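Local coordinates for DNA polymerase sliding clamp 3 (Sulfolobus tokodaii, PDB 3AIZ), which forms part of a ring-shaped sliding clamp that encircles DNA and tethers the polymerase and other DNA-processing proteins to it, at residues D85-E90 with I97-D102. Residues are numbered along the deposited sequence; the frame is centred on the assembly and turned at random.
Sequences DSLYLE and IKVTLD
The antiparallel beta hairpin of strands 86-91 and 97-102 is held at its open end by Ser86 and Asp102, whose main chains bond in both directions. Ser86 N gives a nearly straight bond to Asp102 O at 2.9 Å (N-H...O 172°), and Asp102 N returns one to Ser86 O. Asp102 O also accepts from Ser86 OG at 3.2 Å; hydroxyl and amide reach this oxygen from opposite faces of its carbonyl plane. The hydroxyl can reach it because chi1 of 59° sets OG between the backbone N and carbonyl carbon of Ser86. Further along, Thr100 N bonds to Tyr88 O, and Lys98 N reaches Glu90 O at 2.7 Å; the return bonds from Tyr88 N and Glu90 N are weak. The hairpin belongs to the N-terminal PCNA domain, in a sheet where strand 2-5 flanks 86-91 and strand 106-111 flanks 97-102. Leu87, Leu89, Val99 and Leu101 face helix 71-78 and the loop after it, with Phe74 touching Leu89 and Val99. Within this apolar layer Leu87 CD1 packs against Leu101 CD2 at 3.7 Å and, more loosely, Val99 CG1, while Leu89 and Val99 lie side by side, pointing the same way, with CD2 of Leu89 4.0 Å from CG2 of Val99. On the other face, Tyr88 turns its ring edge to the neighbouring strand: Thr100 O lies in the ring plane 3.4 Å from CD1, and Asp102 CB 3.9 Å from CE1. Thr100 OG1 is hydrogen-bonded to Thr108 OG1 on strand 106-111. The Asp102 carboxylate forms a salt bridge through OD1 with Lys185 of a sliding clamp B chain, linking this hairpin to another subunit.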
loop_
_atom_site.group_PDB
_atom_site.type_symbol
_atom_site.label_atom_id
_atom_site.label_comp_id
_atom_site.label_asym_id
_atom_site.label_seq_id
_atom_site.Cartn_x
_atom_site.Cartn_y
_atom_site.Cartn_z
ATOM N N ASP C 85 -1.745 33.220 -8.363
ATOM C CA ASP C 85 -0.851 34.247 -7.838
ATOM C C ASP C 85 -0.100 34.949 -8.958
ATOM O O ASP C 85 0.442 34.302 -9.852
ATOM C CB ASP C 85 0.156 33.638 -6.862
ATOM C CG ASP C 85 -0.321 33.681 -5.429
ATOM O OD1 ASP C 85 -1.132 34.572 -5.098
ATOM O OD2 ASP C 85 0.123 32.830 -4.630
ATOM N N SER C 86 -0.073 36.276 -8.905
ATOM C CA SER C 86 0.756 37.059 -9.811
ATOM C C SER C 86 2.014 37.487 -9.065
ATOM O O SER C 86 1.966 37.762 -7.868
ATOM C CB SER C 86 -0.005 38.280 -10.332
ATOM O OG SER C 86 -0.430 39.115 -9.268
ATOM N N LEU C 87 3.139 37.535 -9.769
ATOM C CA LEU C 87 4.414 37.829 -9.126
ATOM C C LEU C 87 5.001 39.161 -9.585
ATOM O O LEU C 87 4.858 39.547 -10.743
ATOM C CB LEU C 87 5.407 36.691 -9.372
ATOM C CG LEU C 87 6.754 36.778 -8.656
ATOM C CD1 LEU C 87 7.142 35.424 -8.089
ATOM C CD2 LEU C 87 7.833 37.306 -9.589
ATOM N N TYR C 88 5.658 39.858 -8.664
ATOM C CA TYR C 88 6.301 41.130 -8.971
ATOM C C TYR C 88 7.743 41.140 -8.476
ATOM O O TYR C 88 8.018 40.780 -7.332
ATOM C CB TYR C 88 5.535 42.294 -8.333
ATOM C CG TYR C 88 4.139 42.508 -8.880
ATOM C CD1 TYR C 88 3.048 41.846 -8.330
ATOM C CD2 TYR C 88 3.911 43.382 -9.935
ATOM C CE1 TYR C 88 1.770 42.041 -8.822
ATOM C CE2 TYR C 88 2.637 43.585 -10.433
ATOM C CZ TYR C 88 1.570 42.910 -9.874
ATOM O OH TYR C 88 0.298 43.106 -10.363
ATOM N N LEU C 89 8.659 41.551 -9.343
ATOM C CA LEU C 89 10.058 41.701 -8.965
ATOM C C LEU C 89 10.441 43.168 -9.070
ATOM O O LEU C 89 10.022 43.856 -9.998
ATOM C CB LEU C 89 10.953 40.849 -9.864
ATOM C CG LEU C 89 10.702 39.340 -9.815
ATOM C CD1 LEU C 89 11.511 38.620 -10.882
ATOM C CD2 LEU C 89 11.017 38.787 -8.434
ATOM N N GLU C 90 11.233 43.651 -8.117
ATOM C CA GLU C 90 11.553 45.071 -8.060
ATOM C C GLU C 90 12.801 45.336 -7.224
ATOM O O GLU C 90 13.268 44.462 -6.496
ATOM C CB GLU C 90 10.357 45.845 -7.498
ATOM C CG GLU C 90 10.401 47.346 -7.728
ATOM C CD GLU C 90 9.084 48.023 -7.389
ATOM O OE1 GLU C 90 8.126 47.309 -7.017
ATOM O OE2 GLU C 90 9.007 49.265 -7.498
ATOM N N ILE C 97 16.470 43.034 -3.654
ATOM C CA ILE C 97 15.414 42.518 -4.514
ATOM C C ILE C 97 14.088 42.408 -3.757
ATOM O O ILE C 97 14.057 42.008 -2.592
ATOM C CB ILE C 97 15.800 41.143 -5.107
ATOM C CG1 ILE C 97 14.779 40.694 -6.153
ATOM C CG2 ILE C 97 15.949 40.103 -4.007
ATOM C CD1 ILE C 97 14.790 41.529 -7.414
ATOM N N LYS C 98 12.997 42.777 -4.422
ATOM C CA LYS C 98 11.665 42.700 -3.830
ATOM C C LYS C 98 10.774 41.716 -4.577
ATOM O O LYS C 98 10.568 41.843 -5.783
ATOM C CB LYS C 98 10.996 44.076 -3.814
ATOM C CG LYS C 98 11.347 44.939 -2.618
ATOM C CD LYS C 98 10.491 46.197 -2.584
ATOM C CE LYS C 98 10.766 47.024 -1.338
ATOM N NZ LYS C 98 10.005 48.306 -1.339
ATOM N N VAL C 99 10.243 40.736 -3.853
ATOM C CA VAL C 99 9.312 39.778 -4.431
ATOM C C VAL C 99 7.924 40.007 -3.846
ATOM O O VAL C 99 7.721 39.874 -2.639
ATOM C CB VAL C 99 9.747 38.328 -4.155
ATOM C CG1 VAL C 99 8.904 37.359 -4.965
ATOM C CG2 VAL C 99 11.218 38.148 -4.477
ATOM N N THR C 100 6.971 40.358 -4.703
ATOM C CA THR C 100 5.615 40.643 -4.253
ATOM C C THR C 100 4.610 39.652 -4.825
ATOM O O THR C 100 4.267 39.716 -6.005
ATOM C CB THR C 100 5.182 42.067 -4.638
ATOM O OG1 THR C 100 6.098 43.015 -4.077
ATOM C CG2 THR C 100 3.780 42.355 -4.123
ATOM N N LEU C 101 4.141 38.738 -3.984
ATOM C CA LEU C 101 3.119 37.784 -4.390
ATOM C C LEU C 101 1.734 38.392 -4.191
ATOM O O LEU C 101 1.405 38.868 -3.105
ATOM C CB LEU C 101 3.249 36.486 -3.593
ATOM C CG LEU C 101 4.627 35.827 -3.629
ATOM C CD1 LEU C 101 4.590 34.478 -2.935
ATOM C CD2 LEU C 101 5.106 35.675 -5.062
ATOM N N ASP C 102 0.928 38.379 -5.247
ATOM C CA ASP C 102 -0.394 38.986 -5.200
ATOM C C ASP C 102 -1.476 37.982 -5.582
ATOM O O ASP C 102 -1.567 37.559 -6.734
ATOM C CB ASP C 102 -0.451 40.203 -6.126
ATOM C CG ASP C 102 -1.701 41.038 -5.919
ATOM O OD1 ASP C 102 -2.649 40.548 -5.270
ATOM O OD2 ASP C 102 -1.736 42.187 -6.409
#